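Long-range contact in homoserine O-acetyltransferase (Bacillus anthracis str. 'Ames Ancestor', PDB 3I1I), which probably transfers an acetyl group from acetyl-CoA to the hydroxyl of homoserine, an early step toward methionine: residues 37-51 with 143-157. Residues are numbered along the deposited sequence; the frame is centred on the assembly and turned at random.
Sequences LNRERSNVILICHYF and MGIARLHAVMGPSAG
Strands 44-48 and 150-154 run parallel, their axes 4.7 Å apart and inclined by 20°, and are joined by backbone bonds such as Leu46 N to Ala150 O and Cys48 N to Met152 O. The second of these measures 2.8 Å from Cys48 N to Met152 O. At the start of the pairing Val44 O takes His149 N and, weakly, Ala150 N. On one face, Ile47 lies alongside Met152, a selenomethionine, with Ile47 CD1 3.4 Å from Met152 CG; the chain of Met152 bends at chi3, and its SE also meets Ile45 CG2. The other face is branched aliphatic: Leu46 and Val151 lie side by side, CD2 against CG2, Leu148 CD1 touches Leu46 CB, and Leu148 CD2 packs on Val44 CG1 at 3.7 Å. Helix 156-167 covers this side through Trp164 and Ala161. Val44 CG2, placed anti to its carbonyl carbon, meets Ile145 CD1 tip to tip. At the outer end Arg41 NH1 donates to Gly144 O (3.1 Å), which lies 20° out of the guanidinium plane, and also forms a salt bridge with Glu300 of the second subunit. At the other end Tyr50 CD2 rests against Pro154 CG, while one water accepts from both Phe51 N and Ala156 N. Ser155, with phi 61° and OG bonded to His351, fits the nucleophile elbow of an alpha/beta hydrolase; the strand pairing leads into a strained turn, as that positive phi attests, consistent with an active-site serine.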
loop_
_atom_site.group_PDB
_atom_site.type_symbol
_atom_site.label_atom_id
_atom_site.label_comp_id
_atom_site.label_asym_id
_atom_site.label_seq_id
_atom_site.Cartn_x
_atom_site.Cartn_y
_atom_site.Cartn_z
ATOM N N LEU A 37 16.204 -42.317 -0.531
ATOM C CA LEU A 37 16.403 -42.414 -1.961
ATOM C C LEU A 37 16.472 -43.893 -2.359
ATOM O O LEU A 37 17.170 -44.653 -1.745
ATOM C CB LEU A 37 17.699 -41.700 -2.287
ATOM C CG LEU A 37 18.066 -41.385 -3.737
ATOM C CD1 LEU A 37 16.991 -40.484 -4.396
ATOM C CD2 LEU A 37 19.473 -40.763 -3.737
ATOM N N ASN A 38 15.717 -44.321 -3.358
ATOM C CA ASN A 38 15.746 -45.731 -3.771
ATOM C C ASN A 38 16.956 -46.009 -4.707
ATOM O O ASN A 38 17.652 -45.073 -5.121
ATOM C CB ASN A 38 14.386 -46.146 -4.353
ATOM C CG ASN A 38 14.133 -45.583 -5.719
ATOM O OD1 ASN A 38 15.006 -44.964 -6.330
ATOM N ND2 ASN A 38 12.926 -45.798 -6.223
ATOM N N ARG A 39 17.223 -47.268 -5.040
ATOM C CA ARG A 39 18.471 -47.622 -5.741
ATOM C C ARG A 39 18.501 -46.988 -7.111
ATOM O O ARG A 39 19.541 -46.524 -7.561
ATOM C CB ARG A 39 18.645 -49.146 -5.895
ATOM C CG ARG A 39 19.992 -49.591 -6.561
ATOM C CD ARG A 39 20.923 -50.344 -5.588
ATOM N NE ARG A 39 20.649 -50.012 -4.185
ATOM C CZ ARG A 39 19.775 -50.665 -3.419
ATOM N NH1 ARG A 39 19.089 -51.687 -3.914
ATOM N NH2 ARG A 39 19.579 -50.292 -2.162
ATOM N N GLU A 40 17.344 -46.937 -7.750
ATOM C CA GLU A 40 17.225 -46.382 -9.070
ATOM C C GLU A 40 17.157 -44.837 -9.025
ATOM O O GLU A 40 17.256 -44.185 -10.067
ATOM C CB GLU A 40 15.988 -46.961 -9.767
ATOM C CG GLU A 40 15.687 -48.488 -9.483
ATOM C CD GLU A 40 14.780 -48.730 -8.206
ATOM O OE1 GLU A 40 15.234 -48.462 -7.054
ATOM O OE2 GLU A 40 13.612 -49.186 -8.351
ATOM N N ARG A 41 16.988 -44.256 -7.838
ATOM C CA ARG A 41 16.845 -42.822 -7.708
ATOM C C ARG A 41 15.630 -42.301 -8.500
ATOM O O ARG A 41 15.668 -41.246 -9.127
ATOM C CB ARG A 41 18.138 -42.155 -8.151
ATOM C CG ARG A 41 19.204 -42.390 -7.148
ATOM C CD ARG A 41 20.586 -42.321 -7.718
ATOM N NE ARG A 41 21.590 -42.760 -6.757
ATOM C CZ ARG A 41 22.878 -42.444 -6.837
ATOM N NH1 ARG A 41 23.341 -41.683 -7.827
ATOM N NH2 ARG A 41 23.710 -42.874 -5.909
ATOM N N SER A 42 14.571 -43.083 -8.479
ATOM C CA SER A 42 13.360 -42.804 -9.234
ATOM C C SER A 42 12.225 -42.314 -8.346
ATOM O O SER A 42 11.118 -42.126 -8.833
ATOM C CB SER A 42 12.893 -44.082 -9.938
ATOM O OG SER A 42 12.757 -45.111 -8.983
ATOM N N ASN A 43 12.476 -42.112 -7.064
ATOM C CA ASN A 43 11.405 -41.726 -6.132
ATOM C C ASN A 43 11.583 -40.324 -5.509
ATOM O O ASN A 43 11.192 -40.079 -4.371
ATOM C CB ASN A 43 11.278 -42.797 -5.045
ATOM C CG ASN A 43 12.497 -42.872 -4.157
ATOM O OD1 ASN A 43 13.602 -42.492 -4.575
ATOM N ND2 ASN A 43 12.301 -43.305 -2.909
ATOM N N VAL A 44 12.166 -39.407 -6.267
ATOM C CA VAL A 44 12.450 -38.065 -5.750
ATOM C C VAL A 44 11.342 -37.046 -6.060
ATOM O O VAL A 44 10.918 -36.897 -7.214
ATOM C CB VAL A 44 13.784 -37.504 -6.309
ATOM C CG1 VAL A 44 14.116 -36.135 -5.666
ATOM C CG2 VAL A 44 14.925 -38.530 -6.100
ATOM N N ILE A 45 10.898 -36.346 -5.017
ATOM C CA ILE A 45 9.946 -35.244 -5.135
ATOM C C ILE A 45 10.608 -33.988 -4.605
ATOM O O ILE A 45 11.067 -33.965 -3.470
ATOM C CB ILE A 45 8.670 -35.522 -4.321
ATOM C CG1 ILE A 45 7.994 -36.805 -4.837
ATOM C CG2 ILE A 45 7.743 -34.342 -4.410
ATOM C CD1 ILE A 45 6.624 -37.203 -4.170
ATOM N N LEU A 46 10.684 -32.956 -5.425
ATOM C CA LEU A 46 11.234 -31.680 -5.000
ATOM C C LEU A 46 10.079 -30.762 -4.644
ATOM O O LEU A 46 9.165 -30.630 -5.435
ATOM C CB LEU A 46 12.079 -31.065 -6.129
ATOM C CG LEU A 46 12.658 -29.669 -5.868
ATOM C CD1 LEU A 46 13.572 -29.638 -4.625
ATOM C CD2 LEU A 46 13.350 -29.139 -7.120
ATOM N N ILE A 47 10.108 -30.195 -3.434
ATOM C CA ILE A 47 9.126 -29.237 -2.912
ATOM C C ILE A 47 9.786 -27.860 -2.911
ATOM O O ILE A 47 10.924 -27.700 -2.473
ATOM C CB ILE A 47 8.774 -29.526 -1.421
ATOM C CG1 ILE A 47 8.252 -30.949 -1.215
ATOM C CG2 ILE A 47 7.719 -28.542 -0.880
ATOM C CD1 ILE A 47 7.012 -31.283 -1.936
ATOM N N CYS A 48 9.069 -26.853 -3.379
ATOM C CA CYS A 48 9.586 -25.495 -3.424
ATOM C C CYS A 48 8.770 -24.629 -2.483
ATOM O O CYS A 48 7.536 -24.740 -2.454
ATOM C CB CYS A 48 9.436 -24.969 -4.820
ATOM S SG CYS A 48 10.211 -26.027 -6.046
ATOM N N HIS A 49 9.443 -23.744 -1.754
ATOM C CA HIS A 49 8.779 -22.954 -0.726
ATOM C C HIS A 49 8.216 -21.600 -1.186
ATOM O O HIS A 49 8.610 -21.070 -2.219
ATOM C CB HIS A 49 9.661 -22.859 0.528
ATOM C CG HIS A 49 10.699 -21.784 0.505
ATOM N ND1 HIS A 49 10.389 -20.442 0.561
ATOM C CD2 HIS A 49 12.049 -21.858 0.577
ATOM C CE1 HIS A 49 11.507 -19.735 0.608
ATOM N NE2 HIS A 49 12.530 -20.573 0.637
ATOM N N TYR A 50 7.255 -21.085 -0.429
ATOM C CA TYR A 50 6.563 -19.851 -0.793
ATOM C C TYR A 50 7.268 -18.623 -0.179
ATOM O O TYR A 50 8.214 -18.769 0.590
ATOM C CB TYR A 50 5.052 -19.884 -0.411
ATOM C CG TYR A 50 4.754 -20.107 1.043
ATOM C CD1 TYR A 50 4.626 -19.032 1.916
ATOM C CD2 TYR A 50 4.633 -21.399 1.564
ATOM C CE1 TYR A 50 4.364 -19.220 3.291
ATOM C CE2 TYR A 50 4.365 -21.612 2.918
ATOM C CZ TYR A 50 4.220 -20.506 3.767
ATOM O OH TYR A 50 3.953 -20.693 5.083
ATOM N N PHE A 51 6.756 -17.441 -0.546
ATOM C CA PHE A 51 7.375 -16.103 -0.319
ATOM C C PHE A 51 8.185 -15.970 0.961
ATOM O O PHE A 51 9.384 -15.763 0.915
ATOM C CB PHE A 51 6.272 -14.990 -0.350
ATOM C CG PHE A 51 6.815 -13.565 -0.414
ATOM C CD1 PHE A 51 6.839 -12.875 -1.599
ATOM C CD2 PHE A 51 7.295 -12.932 0.724
ATOM C CE1 PHE A 51 7.350 -11.597 -1.660
ATOM C CE2 PHE A 51 7.812 -11.656 0.668
ATOM C CZ PHE A 51 7.836 -10.985 -0.523
HETATM N N MSE A 143 23.663 -34.551 -6.705
HETATM C CA MSE A 143 23.277 -35.653 -5.830
HETATM C C MSE A 143 23.106 -36.946 -6.627
HETATM O O MSE A 143 22.822 -37.979 -6.058
HETATM C CB MSE A 143 21.979 -35.326 -5.093
HETATM C CG MSE A 143 22.145 -34.318 -3.996
HETATM SE SE MSE A 143 20.403 -33.878 -3.183
HETATM C CE MSE A 143 20.044 -35.573 -2.284
ATOM N N GLY A 144 23.274 -36.887 -7.939
ATOM C CA GLY A 144 23.240 -38.073 -8.784
ATOM C C GLY A 144 21.846 -38.472 -9.208
ATOM O O GLY A 144 21.607 -39.648 -9.468
ATOM N N ILE A 145 20.927 -37.496 -9.295
ATOM C CA ILE A 145 19.520 -37.743 -9.608
ATOM C C ILE A 145 19.268 -37.235 -11.022
ATOM O O ILE A 145 19.598 -36.084 -11.351
ATOM C CB ILE A 145 18.585 -37.020 -8.598
ATOM C CG1 ILE A 145 18.845 -37.561 -7.170
ATOM C CG2 ILE A 145 17.124 -37.180 -9.022
ATOM C CD1 ILE A 145 18.336 -36.699 -5.963
ATOM N N ALA A 146 18.679 -38.066 -11.867
ATOM C CA ALA A 146 18.516 -37.682 -13.271
ATOM C C ALA A 146 17.110 -37.131 -13.516
ATOM O O ALA A 146 16.886 -36.334 -14.406
ATOM C CB ALA A 146 18.807 -38.898 -14.247
ATOM N N ARG A 147 16.169 -37.575 -12.710
ATOM C CA ARG A 147 14.773 -37.334 -12.966
ATOM C C ARG A 147 14.031 -37.117 -11.665
ATOM O O ARG A 147 14.376 -37.744 -10.647
ATOM C CB ARG A 147 14.218 -38.571 -13.602
ATOM C CG ARG A 147 14.132 -38.511 -15.069
ATOM C CD ARG A 147 13.538 -39.810 -15.575
ATOM N NE ARG A 147 12.418 -39.551 -16.452
ATOM C CZ ARG A 147 11.659 -40.494 -17.003
ATOM N NH1 ARG A 147 11.914 -41.787 -16.770
ATOM N NH2 ARG A 147 10.648 -40.140 -17.813
ATOM N N LEU A 148 13.029 -36.244 -11.689
ATOM C CA LEU A 148 12.172 -36.037 -10.544
ATOM C C LEU A 148 10.855 -36.763 -10.777
ATOM O O LEU A 148 10.269 -36.652 -11.828
ATOM C CB LEU A 148 11.939 -34.547 -10.332
ATOM C CG LEU A 148 13.185 -33.704 -10.048
ATOM C CD1 LEU A 148 12.858 -32.221 -9.900
ATOM C CD2 LEU A 148 13.952 -34.236 -8.829
ATOM N N HIS A 149 10.386 -37.500 -9.793
ATOM C CA HIS A 149 9.054 -38.119 -9.857
ATOM C C HIS A 149 8.010 -37.004 -9.877
ATOM O O HIS A 149 6.995 -37.118 -10.546
ATOM C CB HIS A 149 8.835 -39.023 -8.627
ATOM C CG HIS A 149 7.569 -39.824 -8.667
ATOM N ND1 HIS A 149 7.444 -40.995 -9.393
ATOM C CD2 HIS A 149 6.376 -39.633 -8.056
ATOM C CE1 HIS A 149 6.219 -41.471 -9.248
ATOM N NE2 HIS A 149 5.551 -40.665 -8.440
ATOM N N ALA A 150 8.282 -35.921 -9.146
ATOM C CA ALA A 150 7.414 -34.712 -9.132
ATOM C C ALA A 150 8.181 -33.519 -8.619
ATOM O O ALA A 150 9.123 -33.672 -7.818
ATOM C CB ALA A 150 6.120 -34.903 -8.247
ATOM N N VAL A 151 7.770 -32.349 -9.099
ATOM C CA VAL A 151 8.171 -31.089 -8.537
ATOM C C VAL A 151 6.877 -30.311 -8.201
ATOM O O VAL A 151 5.910 -30.329 -8.925
ATOM C CB VAL A 151 9.062 -30.279 -9.494
ATOM C CG1 VAL A 151 8.272 -29.838 -10.740
ATOM C CG2 VAL A 151 9.655 -29.073 -8.766
HETATM N N MSE A 152 6.874 -29.630 -7.080
HETATM C CA MSE A 152 5.652 -29.023 -6.582
HETATM C C MSE A 152 5.906 -27.965 -5.541
HETATM O O MSE A 152 6.968 -27.906 -4.956
HETATM C CB MSE A 152 4.739 -30.081 -6.009
HETATM C CG MSE A 152 5.362 -30.888 -4.934
HETATM SE SE MSE A 152 4.189 -32.460 -4.521
HETATM C CE MSE A 152 2.411 -31.498 -4.035
ATOM N N GLY A 153 4.895 -27.136 -5.354
ATOM C CA GLY A 153 4.924 -26.060 -4.409
ATOM C C GLY A 153 3.686 -25.166 -4.480
ATOM O O GLY A 153 2.939 -25.156 -5.494
ATOM N N PRO A 154 3.441 -24.413 -3.384
ATOM C CA PRO A 154 2.350 -23.445 -3.382
ATOM C C PRO A 154 2.889 -22.085 -3.697
ATOM O O PRO A 154 3.973 -21.759 -3.248
ATOM C CB PRO A 154 1.846 -23.498 -1.942
ATOM C CG PRO A 154 3.139 -23.699 -1.125
ATOM C CD PRO A 154 3.999 -24.621 -2.034
ATOM N N SER A 155 2.152 -21.329 -4.503
ATOM C CA SER A 155 2.397 -19.880 -4.721
ATOM C C SER A 155 3.781 -19.625 -5.306
ATOM O O SER A 155 4.066 -20.188 -6.349
ATOM C CB SER A 155 2.138 -19.094 -3.451
ATOM O OG SER A 155 2.126 -17.695 -3.702
ATOM N N ALA A 156 4.656 -18.822 -4.693
ATOM C CA ALA A 156 6.024 -18.691 -5.272
ATOM C C ALA A 156 6.678 -20.053 -5.455
ATOM O O ALA A 156 7.427 -20.254 -6.400
ATOM C CB ALA A 156 6.939 -17.778 -4.434
ATOM N N GLY A 157 6.370 -20.992 -4.570
ATOM C CA GLY A 157 6.861 -22.352 -4.703
ATOM C C GLY A 157 6.367 -23.016 -5.989
ATOM O O GLY A 157 7.121 -23.757 -6.662
HETATM O O HOH W 1 17.012 -40.292 -11.187
HETATM O O HOH W 2 9.627 -42.094 -10.967
HETATM O O HOH W 3 4.332 -16.750 -2.362
#